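Local coordinates for protein complement factor MASP-3 (Homo sapiens, PDB 3DEM) that belongs to the serine proteases of the complement system and, through its CUB1-EGF-CUB2 region, binds mannan-binding lectin and ficolins, at residues 158-164 / 188-192. Numbering follows the deposited sequence.
Sequences DNRTCRV and PKSSE. With NAG (2-acetamido-2-deoxy-beta-D-glucopyranose), chain C.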
ATOM      1  N   ASP A 158      15.849 -21.840   7.176  1.00 40.40           N
ATOM      2  CA  ASP A 158      14.817 -21.799   6.146  1.00 40.36           C
ATOM      3  C   ASP A 158      14.135 -20.430   6.123  1.00 40.46           C
ATOM      4  O   ASP A 158      13.255 -20.178   5.299  1.00 40.46           O
ATOM      5  CB  ASP A 158      13.790 -22.922   6.356  1.00 40.30           C
ATOM      6  CG  ASP A 158      13.109 -22.856   7.720  1.00 40.24           C
ATOM      7  OD1 ASP A 158      13.251 -21.837   8.431  1.00 39.86           O
ATOM      8  OD2 ASP A 158      12.421 -23.836   8.080  1.00 40.05           O
ATOM      9  N   ASN A 159      14.554 -19.557   7.038  1.00 40.41           N
ATOM     10  CA  ASN A 159      14.034 -18.195   7.140  1.00 40.52           C
ATOM     11  C   ASN A 159      12.562 -18.160   7.513  1.00 40.51           C
ATOM     12  O   ASN A 159      11.882 -17.168   7.290  1.00 40.43           O
ATOM     13  CB  ASN A 159      14.253 -17.430   5.831  1.00 40.58           C
ATOM     14  CG  ASN A 159      15.715 -17.156   5.557  1.00 41.03           C
ATOM     15  OD1 ASN A 159      16.489 -16.876   6.472  1.00 41.46           O
ATOM     16  ND2 ASN A 159      16.101 -17.235   4.292  1.00 41.87           N
ATOM     17  N   ARG A 160      12.076 -19.240   8.105  1.00 40.59           N
ATOM     18  CA  ARG A 160      10.644 -19.416   8.249  1.00 40.59           C
ATOM     19  C   ARG A 160      10.249 -19.999   9.603  1.00 40.61           C
ATOM     20  O   ARG A 160       9.395 -19.449  10.295  1.00 40.61           O
ATOM     21  CB  ARG A 160      10.143 -20.306   7.113  1.00 40.70           C
ATOM     22  CG  ARG A 160       8.652 -20.427   7.019  1.00 40.88           C
ATOM     23  CD  ARG A 160       8.256 -21.137   5.735  1.00 41.12           C
ATOM     24  NE  ARG A 160       8.901 -22.439   5.592  1.00 40.96           N
ATOM     25  CZ  ARG A 160       8.455 -23.557   6.157  1.00 41.35           C
ATOM     26  NH1 ARG A 160       7.363 -23.523   6.911  1.00 41.32           N
ATOM     27  NH2 ARG A 160       9.097 -24.711   5.974  1.00 40.86           N
ATOM     28  N   THR A 161      10.864 -21.116   9.980  1.00 40.54           N
ATOM     29  CA  THR A 161      10.526 -21.757  11.245  1.00 40.31           C
ATOM     30  C   THR A 161      11.381 -21.260  12.409  1.00 40.25           C
ATOM     31  O   THR A 161      12.461 -20.699  12.215  1.00 40.09           O
ATOM     32  CB  THR A 161      10.563 -23.300  11.146  1.00 40.27           C
ATOM     33  OG1 THR A 161      11.870 -23.731  10.758  1.00 40.33           O
ATOM     34  CG2 THR A 161       9.554 -23.785  10.127  1.00 40.02           C
ATOM     35  N   CYS A 162      10.875 -21.471  13.620  1.00 40.17           N
ATOM     36  CA  CYS A 162      11.477 -20.909  14.815  1.00 40.27           C
ATOM     37  C   CYS A 162      11.943 -21.995  15.787  1.00 40.35           C
ATOM     38  O   CYS A 162      11.124 -22.650  16.437  1.00 40.36           O
ATOM     39  CB  CYS A 162      10.468 -19.985  15.493  1.00 40.40           C
ATOM     40  SG  CYS A 162       9.950 -18.585  14.462  1.00 40.57           S
ATOM     41  N   ARG A 163      13.257 -22.180  15.879  1.00 40.32           N
ATOM     42  CA  ARG A 163      13.844 -23.199  16.746  1.00 40.41           C
ATOM     43  C   ARG A 163      14.279 -22.593  18.074  1.00 40.48           C
ATOM     44  O   ARG A 163      14.158 -21.391  18.275  1.00 40.52           O
ATOM     45  CB  ARG A 163      15.042 -23.868  16.056  1.00 40.18           C
ATOM     46  CG  ARG A 163      16.248 -22.960  15.849  1.00 40.15           C
ATOM     47  CD  ARG A 163      17.479 -23.764  15.441  1.00 40.33           C
ATOM     48  NE  ARG A 163      18.695 -22.953  15.458  1.00 40.69           N
ATOM     49  CZ  ARG A 163      19.441 -22.740  16.540  1.00 40.91           C
ATOM     50  NH1 ARG A 163      19.094 -23.282  17.703  1.00 40.27           N
ATOM     51  NH2 ARG A 163      20.534 -21.986  16.459  1.00 40.31           N
ATOM     52  N   VAL A 164      14.781 -23.433  18.974  1.00 40.54           N
ATOM     53  CA  VAL A 164      15.300 -22.966  20.255  1.00 40.52           C
ATOM     54  C   VAL A 164      16.639 -23.612  20.543  1.00 40.49           C
ATOM     55  O   VAL A 164      16.994 -24.625  19.943  1.00 40.40           O
ATOM     56  CB  VAL A 164      14.355 -23.313  21.437  1.00 40.53           C
ATOM     57  CG1 VAL A 164      13.028 -22.589  21.303  1.00 40.46           C
ATOM     58  CG2 VAL A 164      14.155 -24.827  21.546  1.00 40.29           C
ATOM     59  N   PRO A 188       9.048 -26.672  19.926  1.00 40.46           N
ATOM     60  CA  PRO A 188       9.616 -25.899  18.822  1.00 40.36           C
ATOM     61  C   PRO A 188      10.027 -26.773  17.638  1.00 40.35           C
ATOM     62  O   PRO A 188      10.591 -27.848  17.818  1.00 40.42           O
ATOM     63  CB  PRO A 188      10.853 -25.253  19.451  1.00 40.35           C
ATOM     64  CG  PRO A 188      10.562 -25.214  20.903  1.00 40.33           C
ATOM     65  CD  PRO A 188       9.791 -26.462  21.180  1.00 40.34           C
ATOM     66  N   LYS A 189       9.736 -26.301  16.435  1.00 40.35           N
ATOM     67  CA  LYS A 189      10.136 -26.968  15.215  1.00 40.33           C
ATOM     68  C   LYS A 189      11.636 -26.814  14.997  1.00 40.37           C
ATOM     69  O   LYS A 189      12.281 -25.975  15.631  1.00 40.25           O
ATOM     70  CB  LYS A 189       9.387 -26.368  14.022  1.00 40.45           C
ATOM     71  CG  LYS A 189       7.874 -26.505  14.100  1.00 40.22           C
ATOM     72  CD  LYS A 189       7.194 -25.800  12.932  1.00 40.21           C
ATOM     73  CE  LYS A 189       5.681 -25.856  13.061  1.00 40.23           C
ATOM     74  NZ  LYS A 189       5.170 -25.114  14.262  1.00 39.62           N
ATOM     75  N   SER A 190      12.180 -27.646  14.113  1.00 40.29           N
ATOM     76  CA  SER A 190      13.546 -27.493  13.613  1.00 40.29           C
ATOM     77  C   SER A 190      14.604 -27.415  14.702  1.00 40.26           C
ATOM     78  O   SER A 190      15.586 -26.693  14.561  1.00 40.42           O
ATOM     79  CB  SER A 190      13.637 -26.258  12.717  1.00 40.11           C
ATOM     80  OG  SER A 190      12.727 -26.363  11.646  1.00 39.84           O
ATOM     81  N   SER A 191      14.414 -28.175  15.772  1.00 40.36           N
ATOM     82  CA  SER A 191      15.301 -28.100  16.918  1.00 40.40           C
ATOM     83  C   SER A 191      16.006 -29.417  17.165  1.00 40.54           C
ATOM     84  O   SER A 191      15.583 -30.467  16.675  1.00 40.45           O
ATOM     85  CB  SER A 191      14.529 -27.673  18.170  1.00 40.34           C
ATOM     86  OG  SER A 191      14.018 -26.363  18.019  1.00 40.37           O
ATOM     87  N   GLU A 192      17.074 -29.344  17.952  1.00 40.68           N
ATOM     88  CA  GLU A 192      17.945 -30.473  18.214  1.00 40.73           C
ATOM     89  C   GLU A 192      18.397 -30.373  19.667  1.00 40.87           C
ATOM     90  O   GLU A 192      19.366 -29.681  19.974  1.00 40.92           O
ATOM     91  CB  GLU A 192      19.144 -30.382  17.280  1.00 40.69           C
ATOM     92  CG  GLU A 192      20.096 -31.562  17.307  1.00 40.89           C
ATOM     93  CD  GLU A 192      21.101 -31.469  16.173  1.00 41.22           C
ATOM     94  OE1 GLU A 192      20.988 -32.276  15.226  1.00 41.70           O
ATOM     95  OE2 GLU A 192      21.966 -30.565  16.196  1.00 40.89           O
TER
HETATM   96  C1  NAG C1001      17.458 -16.761   4.156  1.00 44.82           C
HETATM   97  C2  NAG C1001      17.293 -17.328   2.742  1.00 44.78           C
HETATM   98  C3  NAG C1001      18.426 -16.825   1.855  1.00 45.37           C
HETATM   99  C4  NAG C1001      18.266 -15.311   1.823  1.00 46.05           C
HETATM  100  C5  NAG C1001      18.540 -14.832   3.251  1.00 46.50           C
HETATM  101  C6  NAG C1001      18.614 -13.310   3.375  1.00 47.24           C
HETATM  102  C7  NAG C1001      16.416 -19.453   1.959  1.00 45.03           C
HETATM  103  C8  NAG C1001      16.491 -20.952   2.054  1.00 44.91           C
HETATM  104  N2  NAG C1001      17.234 -18.778   2.766  1.00 44.77           N
HETATM  105  O3  NAG C1001      18.385 -17.383   0.556  1.00 45.90           O
HETATM  106  O4  NAG C1001      19.123 -14.725   0.862  1.00 46.00           O
HETATM  107  O5  NAG C1001      17.537 -15.339   4.129  1.00 46.04           O
HETATM  108  O6  NAG C1001      18.718 -12.995   4.755  1.00 48.53           O
HETATM  109  O7  NAG C1001      15.640 -18.903   1.173  1.00 44.91           O
HETATM  110  O   HOH W   1       8.494 -23.727  16.045  1.00 32.79           O
HETATM  111  O   HOH W   2      18.180 -26.635  18.527  1.00 35.34           O
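The EGF-CUB2 junction is formed here by the end of the calcium-binding EGF domain, 158-164, lying against the CUB2 loop 188-192. Val164 and Ser191 meet in its one direct backbone-to-side-chain hydrogen bond. Val164 N gives its proton to Ser191 OG at 3.2 Å, with an N-H...O angle of 156°. With OG swung beside its own backbone N (chi1 -64°), the Ser191 hydroxyl lies between Val164 N and Lys189 O, and it donates to Lys189 O at 3.0 Å, from above the carbonyl plane. The hydroxyl therefore joins the two domains and braces its own loop. Beside it, both methyls of Val164 rest on the ring of Pro188, with Val164 CG1 to Pro188 CG at 3.6 Å. The two side chains cross at about a right angle.

A second polar contact pairs two hydroxyls, Thr161 OG1 and Ser190 OG, 2.9 Å apart. Thr161 OG1 donates to Asp158 OD2 at 2.7 Å, on its syn lone pair. Asp158 OD1 accepts Arg160 N and Thr161 N from the same face of the carboxylate, an Asx turn and Asx motif that hold the EGF turn in shape. Between these two points Arg163 CB packs on Ser190 O at 3.2 Å, and Arg163 CA makes a CH...O contact with Lys189 O. Two waters add bridges, from Cys162 O to Lys189 N and from Val164 O to Glu192 N.

Asn159 carries an N-linked NAG on ND2, which takes no part in the contact. The end of Lys189 forms salt bridges with Asp135 of the EGF domain and Glu267 of CUB2, near a bound calcium ion. Strand 162-163 pairs with 154-155 and is tied by the Cys149-Cys162 disulfide. The loop 188-192 leads into the edge strand 192-198 of a CUB2 sheet.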